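Local structure of endo-xylogalacturonan hydrolase A (Aspergillus tubingensis, 4C2L) at residues Leu173-Asn178 and Glu203-Asn208; Val224-Ser228 and Thr254-Met258; Pro271-His276 and Tyr310-Gly316; Ala341-Cys345 and Ser384-Gly388; Ser66-Cys70 and Val99-Lys103. The protein hydrolyses xylogalacturonan, a galacturonan backbone heavily substituted with xylose that belongs to the hairy regions of pectin. All coordinates share one frame; numbering follows the deposited sequence. Where two conformers were deposited one is given.

Contact 1: Leu173-Asn178 and Glu203-Asn208; sequences LKMDAN and EVTVVN
Met175 turns CG opposite its carbonyl carbon (chi1 -62°) and folds back at its last torsion (chi3 55°), which lays CE beside CG2 of Val206 at 4.0 Å. Val206 places CG1 opposite its backbone N (chi1 -179°), and the other methyl, CG2, meets both CE and SD. The two side chains run side by side in the same direction. Leu173 lies on the same face, its CB 4.0 Å from Val204 CG1, and Phe191 of strand 191-196 touches both Met175 and Val204. The backbones belong to neighbouring coils of the right-handed parallel beta-helix of family 28 glycosidases, strand 173-176 joined to strand 204-207 in parallel register. Thr205 N binds Leu173 O at 3.0 Å, Met175 N binds Thr205 O at 2.8 Å, and Val207 N and Ala177 N carry the ladder onward; the first bond, Leu173 N to Glu203 O, is weak. Near it, a water donates to both Leu173 O and Glu203 O. On the opposite face Val207 CB lies 4.2 Å from Asp176 CB; past the strand, Asn178 crosses Val207 obliquely, its ND2 4.0 Å from Val207 CG1. Asp176 OD1 turns to a salt bridge with Arg150, while its OD2 has Lys174 NZ at a long 3.9 Å. Beyond the strand, Asn208, whose ND2 binds Thr188 O, lies about 5 Å, side chain to side chain, from Asp210, the probable proton donor.

Contact 2: Val224-Ser228 and Thr254-Met258; sequences VDTIS and TGATM
The carboxylate of Asp225 has the methyl CG2 of Thr254 over one face, 3.7 Å from Asp225 CG and nearly as close to both oxygens. At its rim, Thr226 OG1 donates to Asp225 OD1 (2.8 Å) from the anti side, 24° out of the carboxylate plane and displaced toward the face that the methyl does not cover. With Asp225 CG opposite its backbone N (chi1 -175°), the acid runs alongside Thr254 in the same direction; Thr254 OG1 is turned to Asn287 instead. On the buried face Ile227 presents its branch methyl CG2 to Ala256 CB at 3.7 Å, while its longer arm, ending in CD1, packs on Val204 of the preceding coil. Backbone bonds join the segments on both sides of the corner. Thr254 N binds Val224 O at 2.8 Å and Thr226 N binds Thr254 O almost straight (175°); past the corner Ile227 N reaches Gly255 O at 3.0 Å and Thr257 N takes Ile227 O at 2.8 Å. Thr226 and Gly255 both have positive phi, so the two chains bend at matched positions, and Thr226 CA rests 3.2 Å from Gly255 O. Such stacked bends, where parallel strands pass together from one face to the next, are characteristic of the coils of a parallel beta-helix.

Contact 3: Pro271-His276 and Tyr310-Gly316; sequences PSGGDH and YCEENPG
This is a surface contact between a loop and the end of a short helix, both outside the stacked strands: Pro271-His276, which follows strand 266-269, is held against the end of helix 308-313 and the residues just after it. Ser272 carries most of the polar contact. Its OG reaches Pro315 O at 2.6 Å, and its N reaches the same oxygen at 3.3 Å from well above the carbonyl plane; both donors come from one face of that plane. The torsion that sets OG between the backbone N and the carbonyl carbon (chi1 58°) brings it beside N for this double grip. A water donates both to Ser272 OG and to Asn314 OD1. Tyr310 stretches out from the helix, and its OH donates to Ser272 O (3.0 Å) in the carbonyl plane, on a lone pair. In a parallel beta-helix such excursions between strands vary greatly in length, and here two of them pack on each other. The loop makes room for the phenol with glycines, closing in a type II' turn from Gly273 to His276. Over the centre of one face of the Tyr310 ring lies Asn314 ND2, which also donates to Tyr310 O at 3.0 Å; Asn314 N takes the same carbonyl, so the oxygen has two bonds from the residue that leaves the helix. Pro271 sets CG 3.7 Å from Tyr310 CE1, the two side chains crossing at about a right angle, and CB 3.5 Å from Cys311 SG, half of the disulfide with Cys303. His276, near the phenol oxygen, gives its NE2 to Glu306.

Contact 4: Ala341-Cys345 and Ser384-Gly388; sequences ANLDC and SGASG
Asp344 and Ala386 approach to 5.0 Å between their CA atoms where the irregular tail 384-388 passes the end of strand 339-344, without the ladder of backbone bonds that joins paired strands. The strand belongs to the long parallel sheet of the beta-helix near its C-terminal end, and the tail, leaving the outermost strand 383-384, comes back past strand 368-372 to lie against it. Asn342 and Asp344 face the tail, while Leu343 between them turns the other way, onto Phe298 and Leu378. Asn342 holds CG opposite its backbone N (chi1 -164°), which carries the amide out to the tail. Ser387 N donates to Asn342 OD1 at 3.2 Å, in the carbonyl plane and on a lone pair, with an angle of 148° at the hydrogen. The same oxygen has Ala386 CB at 3.2 Å. The other end of the amide, ND2, donates to the phenol oxygen of Tyr296 and to a water at 3.1 Å. That water donates in turn to Gly385 O and lies 2.6 Å from Ser387 OG, so it bridges strand and tail. The Ala386 methyl sits between the polar ends of the two strand side chains, 3.6 Å from Asp344 OD1. Asp344 meets the chain terminus itself: its carboxylate and the terminal carboxylate of Gly388 come so near that one of the two acids probably keeps a proton, which would ease the repulsion between them. The separation is 2.5 Å from Asp344 OD2 to Gly388 OXT.

Contact 5: Ser66-Cys70 and Val99-Lys103; sequences SCSDC and VDGLK
A small disulfide-closed loop, Cys67 to Cys70, lies over a corner of the next coil at Val99-Lys103, toward the N-terminal end of the parallel beta-helix. Both sulfurs rest on one methyl: Leu102 CD1 is 3.6 Å from Cys67 SG and 3.7 Å from Cys70 SG. Cys67 directs SG opposite its backbone N (chi1 176°), so that it also comes 3.2 Å from Gly101 O, while its CB packs on Val99 CG1 at 3.9 Å. Cys70 also touches Leu39 of helix 32-42. The chain bends at Gly101, and beyond it Cys70 and Leu102 pair in parallel, the start of the coil-to-coil stacking of strands 70-74 and 102-105. Asp69 N donates to Asp100 O at 3.1 Å on a lone pair in the carbonyl plane; Cys70 N reaches Gly101 O from above its plane, and Lys103 N binds Cys70 O at 3.0 Å. The Asp69 carboxylate folds over the glycine, with OD1 3.6 Å from Gly101 CA. Three waters bridge the two segments: one links Cys67 O to Asp100 N, another donates to Asp100 O and weakly to Asp69 OD2, and a third donates to Cys70 O and accepts from Lys103 NZ.

Contacts 1, 2, 4 and 5 are partly buried; contact 3 alone lies at the surface. Contacts 1, 2 and 5 join neighbouring coils of the beta-helix, with mainly apolar side chains on one face and mainly polar ones on the other. Contacts 1 and 2 stack directly: strand 199-207 is followed by 227-230, and Val206 N lies 2.7 Å from Ser228 O, probably hydrogen-bonded. Contact 5 repeats this pairing some 25 Å from contact 1, centre to centre, but shorter, around a disulfide. Contacts 3 and 4, their centres about 17 Å apart, lack a strand ladder: in contact 3 two hydroxyls bond to backbone carbonyls, and contact 4 sets an amide and an acid against the chain terminus.

Contact 1: Leu173-Asn178 and Glu203-Asn208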
# COMPACT_ATOMS: atom_id res chain seq x y z
N LEU A 173 12.52 -3.30 3.61
CA LEU A 173 11.89 -4.27 2.72
C LEU A 173 12.14 -3.90 1.26
O LEU A 173 12.15 -2.71 0.89
CB LEU A 173 10.37 -4.34 2.96
CG LEU A 173 9.86 -4.75 4.34
CD1 LEU A 173 8.33 -4.83 4.31
CD2 LEU A 173 10.44 -6.10 4.76
N LYS A 174 12.37 -4.92 0.44
CA LYS A 174 12.46 -4.75 -1.00
C LYS A 174 11.26 -5.46 -1.62
O LYS A 174 11.08 -6.65 -1.42
CB LYS A 174 13.76 -5.34 -1.53
CG LYS A 174 13.94 -5.14 -3.03
CD LYS A 174 15.41 -5.04 -3.41
CE LYS A 174 15.96 -6.39 -3.85
NZ LYS A 174 15.48 -6.71 -5.23
N MET A 175 10.43 -4.71 -2.33
CA MET A 175 9.17 -5.27 -2.83
C MET A 175 9.08 -5.02 -4.31
O MET A 175 9.23 -3.89 -4.77
CB MET A 175 8.00 -4.61 -2.09
CG MET A 175 8.05 -4.90 -0.60
SD MET A 175 7.20 -3.64 0.37
CE MET A 175 5.61 -3.68 -0.43
N ASP A 176 8.89 -6.09 -5.08
CA ASP A 176 8.85 -5.92 -6.52
C ASP A 176 7.88 -6.87 -7.16
O ASP A 176 7.81 -8.04 -6.81
CB ASP A 176 10.26 -6.10 -7.13
CG ASP A 176 10.94 -7.39 -6.67
OD1 ASP A 176 10.73 -8.44 -7.30
OD2 ASP A 176 11.70 -7.38 -5.68
N ALA A 177 7.11 -6.33 -8.10
CA ALA A 177 6.20 -7.10 -8.93
C ALA A 177 6.52 -6.76 -10.37
O ALA A 177 6.39 -5.59 -10.76
CB ALA A 177 4.75 -6.74 -8.60
N ASN A 178 6.98 -7.75 -11.14
CA ASN A 178 7.31 -7.58 -12.56
C ASN A 178 6.72 -8.70 -13.37
O ASN A 178 6.98 -9.87 -13.10
CB ASN A 178 8.83 -7.58 -12.74
CG ASN A 178 9.48 -6.34 -12.14
OD1 ASN A 178 9.99 -6.40 -11.02
ND2 ASN A 178 9.40 -5.22 -12.85
N GLU A 203 12.26 2.78 5.21
CA GLU A 203 13.36 2.24 4.40
C GLU A 203 12.87 1.08 3.55
O GLU A 203 13.33 -0.06 3.66
CB GLU A 203 14.56 1.87 5.27
CG GLU A 203 15.12 3.08 6.02
CD GLU A 203 15.84 4.09 5.13
OE1 GLU A 203 16.28 3.73 4.01
OE2 GLU A 203 15.99 5.27 5.57
N VAL A 204 11.88 1.37 2.72
CA VAL A 204 11.33 0.35 1.83
C VAL A 204 11.43 0.81 0.37
O VAL A 204 11.41 2.01 0.08
CB VAL A 204 9.86 -0.04 2.20
CG1 VAL A 204 9.77 -0.46 3.65
CG2 VAL A 204 8.90 1.09 1.91
N THR A 205 11.59 -0.16 -0.53
CA THR A 205 11.60 0.10 -1.95
C THR A 205 10.47 -0.72 -2.58
O THR A 205 10.35 -1.91 -2.29
CB THR A 205 12.96 -0.27 -2.55
OG1 THR A 205 14.01 0.38 -1.81
CG2 THR A 205 13.04 0.14 -3.99
N VAL A 206 9.68 -0.09 -3.43
CA VAL A 206 8.53 -0.74 -4.06
C VAL A 206 8.59 -0.54 -5.56
O VAL A 206 8.75 0.59 -6.05
CB VAL A 206 7.18 -0.18 -3.54
CG1 VAL A 206 6.00 -0.91 -4.20
CG2 VAL A 206 7.08 -0.29 -2.02
N VAL A 207 8.48 -1.63 -6.30
CA VAL A 207 8.29 -1.58 -7.74
C VAL A 207 6.99 -2.33 -7.98
O VAL A 207 6.90 -3.53 -7.72
CB VAL A 207 9.45 -2.26 -8.51
CG1 VAL A 207 9.14 -2.36 -10.01
CG2 VAL A 207 10.77 -1.55 -8.24
N ASN A 208 5.96 -1.62 -8.45
CA ASN A 208 4.64 -2.26 -8.58
C ASN A 208 3.77 -1.54 -9.61
O ASN A 208 4.28 -0.83 -10.46
CB ASN A 208 3.95 -2.29 -7.21
CG ASN A 208 3.49 -0.91 -6.74
OD1 ASN A 208 3.92 0.10 -7.29
ND2 ASN A 208 2.63 -0.88 -5.74
O HOH W 1 14.76 -1.09 1.16

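Contact 2: Val224-Ser228 and Thr254-Met258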
# COMPACT_ATOMS: atom_id res chain seq x y z
N VAL A 224 5.34 7.00 7.60
CA VAL A 224 6.08 6.42 6.52
C VAL A 224 7.32 7.32 6.39
O VAL A 224 7.19 8.52 6.13
CB VAL A 224 5.30 6.43 5.18
CG1 VAL A 224 6.13 5.81 4.06
CG2 VAL A 224 3.95 5.70 5.31
N ASP A 225 8.50 6.74 6.55
CA ASP A 225 9.75 7.53 6.53
C ASP A 225 10.78 6.86 5.63
O ASP A 225 11.32 5.82 5.99
CB ASP A 225 10.29 7.62 7.96
CG ASP A 225 11.52 8.51 8.08
OD1 ASP A 225 12.25 8.73 7.08
OD2 ASP A 225 11.75 8.99 9.21
N THR A 226 11.05 7.47 4.48
CA THR A 226 12.03 7.00 3.49
C THR A 226 11.50 5.81 2.69
O THR A 226 11.56 4.65 3.12
CB THR A 226 13.42 6.70 4.09
OG1 THR A 226 13.79 7.77 4.97
CG2 THR A 226 14.47 6.55 2.97
N ILE A 227 10.96 6.12 1.53
CA ILE A 227 10.36 5.12 0.69
C ILE A 227 10.62 5.49 -0.75
O ILE A 227 10.63 6.68 -1.12
CB ILE A 227 8.84 4.97 1.01
CG1 ILE A 227 8.21 3.86 0.17
CG2 ILE A 227 8.09 6.29 0.80
CD1 ILE A 227 6.90 3.35 0.75
N SER A 228 10.90 4.47 -1.56
CA SER A 228 11.02 4.66 -2.99
C SER A 228 9.96 3.81 -3.68
O SER A 228 9.80 2.63 -3.35
CB SER A 228 12.42 4.24 -3.45
OG SER A 228 12.46 4.26 -4.86
N THR A 254 7.27 11.10 5.03
CA THR A 254 8.44 11.92 4.67
C THR A 254 9.46 11.11 3.86
O THR A 254 9.58 9.90 4.05
CB THR A 254 9.08 12.57 5.92
OG1 THR A 254 10.02 13.58 5.51
CG2 THR A 254 9.77 11.50 6.81
N GLY A 255 10.16 11.79 2.97
CA GLY A 255 11.28 11.18 2.25
C GLY A 255 10.85 10.17 1.19
O GLY A 255 11.41 9.07 1.11
N ALA A 256 9.86 10.54 0.39
CA ALA A 256 9.35 9.64 -0.64
C ALA A 256 9.93 9.98 -2.00
O ALA A 256 9.81 11.11 -2.48
CB ALA A 256 7.83 9.71 -0.71
N THR A 257 10.55 9.00 -2.62
CA THR A 257 11.00 9.15 -4.00
C THR A 257 10.03 8.40 -4.89
O THR A 257 9.97 7.16 -4.85
CB THR A 257 12.43 8.62 -4.17
OG1 THR A 257 13.29 9.32 -3.27
CG2 THR A 257 12.93 8.81 -5.64
N MET A 258 9.27 9.16 -5.68
CA MET A 258 8.19 8.64 -6.49
C MET A 258 8.59 8.73 -7.96
O MET A 258 8.71 9.83 -8.52
CB MET A 258 6.90 9.45 -6.22
CG MET A 258 6.51 9.53 -4.74
SD MET A 258 6.37 7.92 -3.93
CE MET A 258 4.89 7.32 -4.72

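Contact 3: Pro271-His276 and Tyr310-Gly316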
# COMPACT_ATOMS: atom_id res chain seq x y z
N PRO A 271 -17.93 10.80 -4.13
CA PRO A 271 -18.88 11.90 -3.93
C PRO A 271 -20.07 11.44 -3.09
O PRO A 271 -20.06 10.32 -2.56
CB PRO A 271 -19.32 12.22 -5.36
CG PRO A 271 -19.23 10.90 -6.05
CD PRO A 271 -17.95 10.29 -5.51
N SER A 272 -21.09 12.30 -2.94
CA SER A 272 -22.27 11.90 -2.19
C SER A 272 -23.23 11.10 -3.07
O SER A 272 -22.89 10.73 -4.20
CB SER A 272 -22.97 13.13 -1.59
OG SER A 272 -23.33 14.03 -2.63
N GLY A 273 -24.42 10.82 -2.56
CA GLY A 273 -25.43 10.07 -3.32
C GLY A 273 -25.27 8.57 -3.15
O GLY A 273 -24.27 8.07 -2.63
N GLY A 274 -26.29 7.83 -3.59
CA GLY A 274 -26.27 6.37 -3.50
C GLY A 274 -25.99 5.90 -2.09
O GLY A 274 -26.58 6.39 -1.13
N ASP A 275 -25.07 4.94 -1.97
CA ASP A 275 -24.72 4.37 -0.69
C ASP A 275 -23.43 4.97 -0.13
O ASP A 275 -22.91 4.50 0.87
CB ASP A 275 -24.56 2.85 -0.81
CG ASP A 275 -25.89 2.14 -0.97
OD1 ASP A 275 -26.95 2.80 -0.85
OD2 ASP A 275 -25.88 0.91 -1.20
N HIS A 276 -22.93 6.02 -0.79
CA HIS A 276 -21.66 6.62 -0.38
C HIS A 276 -21.79 7.27 0.95
O HIS A 276 -22.85 7.78 1.30
CB HIS A 276 -21.19 7.65 -1.40
CG HIS A 276 -21.06 7.12 -2.80
ND1 HIS A 276 -20.52 5.91 -3.08
CD2 HIS A 276 -21.41 7.68 -4.02
CE1 HIS A 276 -20.55 5.70 -4.41
NE2 HIS A 276 -21.09 6.79 -4.99
N TYR A 310 -22.65 13.12 -12.58
CA TYR A 310 -23.08 12.57 -11.30
C TYR A 310 -22.68 13.50 -10.17
O TYR A 310 -23.47 13.76 -9.24
CB TYR A 310 -22.48 11.17 -11.09
CG TYR A 310 -22.91 10.54 -9.79
CD1 TYR A 310 -22.25 10.85 -8.59
CD2 TYR A 310 -23.98 9.66 -9.74
CE1 TYR A 310 -22.65 10.28 -7.39
CE2 TYR A 310 -24.40 9.09 -8.55
CZ TYR A 310 -23.73 9.40 -7.38
OH TYR A 310 -24.14 8.84 -6.20
N CYS A 311 -21.46 14.02 -10.25
CA CYS A 311 -20.92 14.85 -9.17
C CYS A 311 -21.52 16.25 -9.14
O CYS A 311 -21.56 16.88 -8.08
CB CYS A 311 -19.39 14.84 -9.20
SG CYS A 311 -18.78 13.22 -8.69
N GLU A 312 -22.01 16.72 -10.28
CA GLU A 312 -22.78 17.96 -10.33
C GLU A 312 -24.07 17.83 -9.52
O GLU A 312 -24.43 18.75 -8.78
CB GLU A 312 -23.10 18.34 -11.78
CG GLU A 312 -21.91 18.92 -12.53
CD GLU A 312 -22.26 19.31 -13.96
OE1 GLU A 312 -23.37 19.84 -14.17
OE2 GLU A 312 -21.42 19.08 -14.86
N GLU A 313 -24.75 16.70 -9.63
CA GLU A 313 -25.98 16.44 -8.88
C GLU A 313 -25.72 15.91 -7.47
O GLU A 313 -26.57 16.04 -6.59
CB GLU A 313 -26.91 15.49 -9.66
CG GLU A 313 -27.16 15.86 -11.12
CD GLU A 313 -28.23 16.93 -11.33
OE1 GLU A 313 -28.72 17.53 -10.34
OE2 GLU A 313 -28.59 17.19 -12.51
N ASN A 314 -24.55 15.30 -7.27
CA ASN A 314 -24.19 14.71 -5.98
C ASN A 314 -22.81 15.17 -5.54
O ASN A 314 -21.82 14.44 -5.70
CB ASN A 314 -24.21 13.18 -6.07
CG ASN A 314 -25.56 12.64 -6.49
OD1 ASN A 314 -26.46 12.47 -5.67
ND2 ASN A 314 -25.69 12.34 -7.77
N PRO A 315 -22.72 16.39 -4.98
CA PRO A 315 -21.40 16.97 -4.73
C PRO A 315 -20.63 16.22 -3.65
O PRO A 315 -21.22 15.56 -2.78
CB PRO A 315 -21.73 18.40 -4.26
CG PRO A 315 -23.13 18.65 -4.72
CD PRO A 315 -23.80 17.32 -4.60
N GLY A 316 -19.31 16.31 -3.73
CA GLY A 316 -18.45 15.76 -2.68
C GLY A 316 -18.52 16.65 -1.45
O GLY A 316 -18.62 17.88 -1.56
O HOH W 2 -26.19 13.72 -3.05

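Contact 4: Ala341-Cys345 and Ser384-Gly388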
# COMPACT_ATOMS: atom_id res chain seq x y z
N ALA A 341 -0.28 19.43 -10.84
CA ALA A 341 -1.18 19.01 -9.74
C ALA A 341 -2.63 19.30 -10.10
O ALA A 341 -2.91 20.30 -10.76
CB ALA A 341 -0.80 19.71 -8.45
N ASN A 342 -3.53 18.43 -9.66
CA ASN A 342 -4.96 18.58 -9.94
C ASN A 342 -5.69 18.46 -8.61
O ASN A 342 -5.88 17.36 -8.09
CB ASN A 342 -5.43 17.50 -10.92
CG ASN A 342 -6.78 17.81 -11.55
OD1 ASN A 342 -7.60 18.53 -10.99
ND2 ASN A 342 -7.01 17.27 -12.75
N LEU A 343 -6.08 19.60 -8.05
CA LEU A 343 -6.66 19.63 -6.71
C LEU A 343 -8.14 19.87 -6.85
O LEU A 343 -8.62 21.02 -6.78
CB LEU A 343 -5.99 20.72 -5.86
CG LEU A 343 -4.46 20.81 -5.84
CD1 LEU A 343 -3.96 21.93 -4.94
CD2 LEU A 343 -3.84 19.48 -5.42
N ASP A 344 -8.88 18.79 -7.09
CA ASP A 344 -10.31 18.88 -7.29
C ASP A 344 -11.07 18.62 -5.98
O ASP A 344 -11.67 17.56 -5.80
CB ASP A 344 -10.78 17.92 -8.39
CG ASP A 344 -12.16 18.29 -8.93
OD1 ASP A 344 -12.42 19.50 -9.10
OD2 ASP A 344 -12.98 17.38 -9.17
N CYS A 345 -11.05 19.60 -5.07
CA CYS A 345 -11.81 19.45 -3.82
C CYS A 345 -13.32 19.48 -4.09
O CYS A 345 -13.76 20.09 -5.06
CB CYS A 345 -11.42 20.51 -2.79
SG CYS A 345 -9.97 19.99 -1.83
N SER A 384 -8.16 27.44 -12.84
CA SER A 384 -9.44 26.73 -12.85
C SER A 384 -9.40 25.57 -13.84
O SER A 384 -8.59 25.55 -14.78
CB SER A 384 -10.58 27.68 -13.20
OG SER A 384 -10.51 28.00 -14.57
N GLY A 385 -10.29 24.61 -13.63
CA GLY A 385 -10.44 23.49 -14.53
C GLY A 385 -10.04 22.16 -13.91
O GLY A 385 -9.86 21.19 -14.63
N ALA A 386 -9.91 22.11 -12.59
CA ALA A 386 -9.66 20.84 -11.89
C ALA A 386 -10.83 19.89 -12.12
O ALA A 386 -11.96 20.32 -12.31
CB ALA A 386 -9.45 21.07 -10.39
N SER A 387 -10.56 18.59 -12.13
CA SER A 387 -11.62 17.60 -12.30
C SER A 387 -11.17 16.28 -11.67
O SER A 387 -9.98 16.10 -11.43
CB SER A 387 -11.96 17.39 -13.79
OG SER A 387 -10.87 16.82 -14.48
N GLY A 388 -12.12 15.40 -11.40
CA GLY A 388 -11.81 14.09 -10.80
C GLY A 388 -12.19 13.99 -9.34
O GLY A 388 -12.40 12.88 -8.82
OXT GLY A 388 -12.29 15.00 -8.63
O HOH W 3 -8.95 18.47 -14.86

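Contact 5: Ser66-Cys70 and Val99-Lys103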
# COMPACT_ATOMS: atom_id res chain seq x y z
N SER A 66 -0.07 -19.34 15.66
CA SER A 66 0.49 -19.92 16.89
C SER A 66 1.69 -19.12 17.42
O SER A 66 2.26 -19.45 18.45
CB SER A 66 0.85 -21.39 16.68
OG SER A 66 1.92 -21.48 15.78
N CYS A 67 2.06 -18.07 16.70
CA CYS A 67 3.14 -17.21 17.12
C CYS A 67 2.70 -16.41 18.34
O CYS A 67 1.67 -15.76 18.32
CB CYS A 67 3.48 -16.24 15.99
SG CYS A 67 4.74 -15.04 16.47
N SER A 68 3.51 -16.45 19.40
CA SER A 68 3.28 -15.57 20.55
C SER A 68 4.66 -15.13 21.03
O SER A 68 5.38 -15.90 21.67
CB SER A 68 2.51 -16.34 21.64
OG SER A 68 2.34 -15.54 22.79
N ASP A 69 5.03 -13.91 20.68
CA ASP A 69 6.40 -13.41 20.90
C ASP A 69 7.42 -14.30 20.22
O ASP A 69 8.45 -14.65 20.80
CB ASP A 69 6.71 -13.27 22.40
CG ASP A 69 5.74 -12.36 23.11
OD1 ASP A 69 5.59 -11.20 22.67
OD2 ASP A 69 5.10 -12.80 24.10
N CYS A 70 7.10 -14.70 18.99
CA CYS A 70 7.96 -15.61 18.25
C CYS A 70 8.84 -14.82 17.30
O CYS A 70 8.55 -13.66 16.98
CB CYS A 70 7.13 -16.64 17.48
SG CYS A 70 6.43 -16.01 15.95
N VAL A 99 -2.21 -11.84 16.39
CA VAL A 99 -0.94 -12.31 16.89
C VAL A 99 -0.34 -11.17 17.70
O VAL A 99 -0.33 -10.03 17.24
CB VAL A 99 -0.01 -12.71 15.72
CG1 VAL A 99 1.43 -12.90 16.19
CG2 VAL A 99 -0.56 -13.97 15.06
N ASP A 100 0.11 -11.50 18.91
CA ASP A 100 0.79 -10.53 19.77
C ASP A 100 2.26 -10.90 19.87
O ASP A 100 2.61 -11.91 20.47
CB ASP A 100 0.14 -10.51 21.16
CG ASP A 100 -1.32 -10.12 21.11
OD1 ASP A 100 -1.62 -9.05 20.54
OD2 ASP A 100 -2.17 -10.87 21.63
N GLY A 101 3.11 -10.08 19.27
CA GLY A 101 4.55 -10.29 19.34
C GLY A 101 5.01 -11.20 18.23
O GLY A 101 5.01 -12.42 18.37
N LEU A 102 5.37 -10.62 17.11
CA LEU A 102 5.90 -11.39 16.01
C LEU A 102 7.06 -10.62 15.41
O LEU A 102 7.00 -9.40 15.27
CB LEU A 102 4.82 -11.63 14.95
CG LEU A 102 5.37 -11.95 13.55
CD1 LEU A 102 5.72 -13.42 13.45
CD2 LEU A 102 4.43 -11.54 12.43
N LYS A 103 8.10 -11.35 15.06
CA LYS A 103 9.13 -10.82 14.17
C LYS A 103 9.18 -11.74 12.96
O LYS A 103 9.41 -12.94 13.10
CB LYS A 103 10.50 -10.78 14.86
CG LYS A 103 10.48 -10.08 16.22
CD LYS A 103 11.86 -10.14 16.87
CE LYS A 103 11.80 -9.79 18.35
NZ LYS A 103 11.33 -10.96 19.15
O HOH W 4 -0.18 -14.29 19.74
O HOH W 5 2.23 -12.65 23.15
O HOH W 6 8.67 -11.69 19.05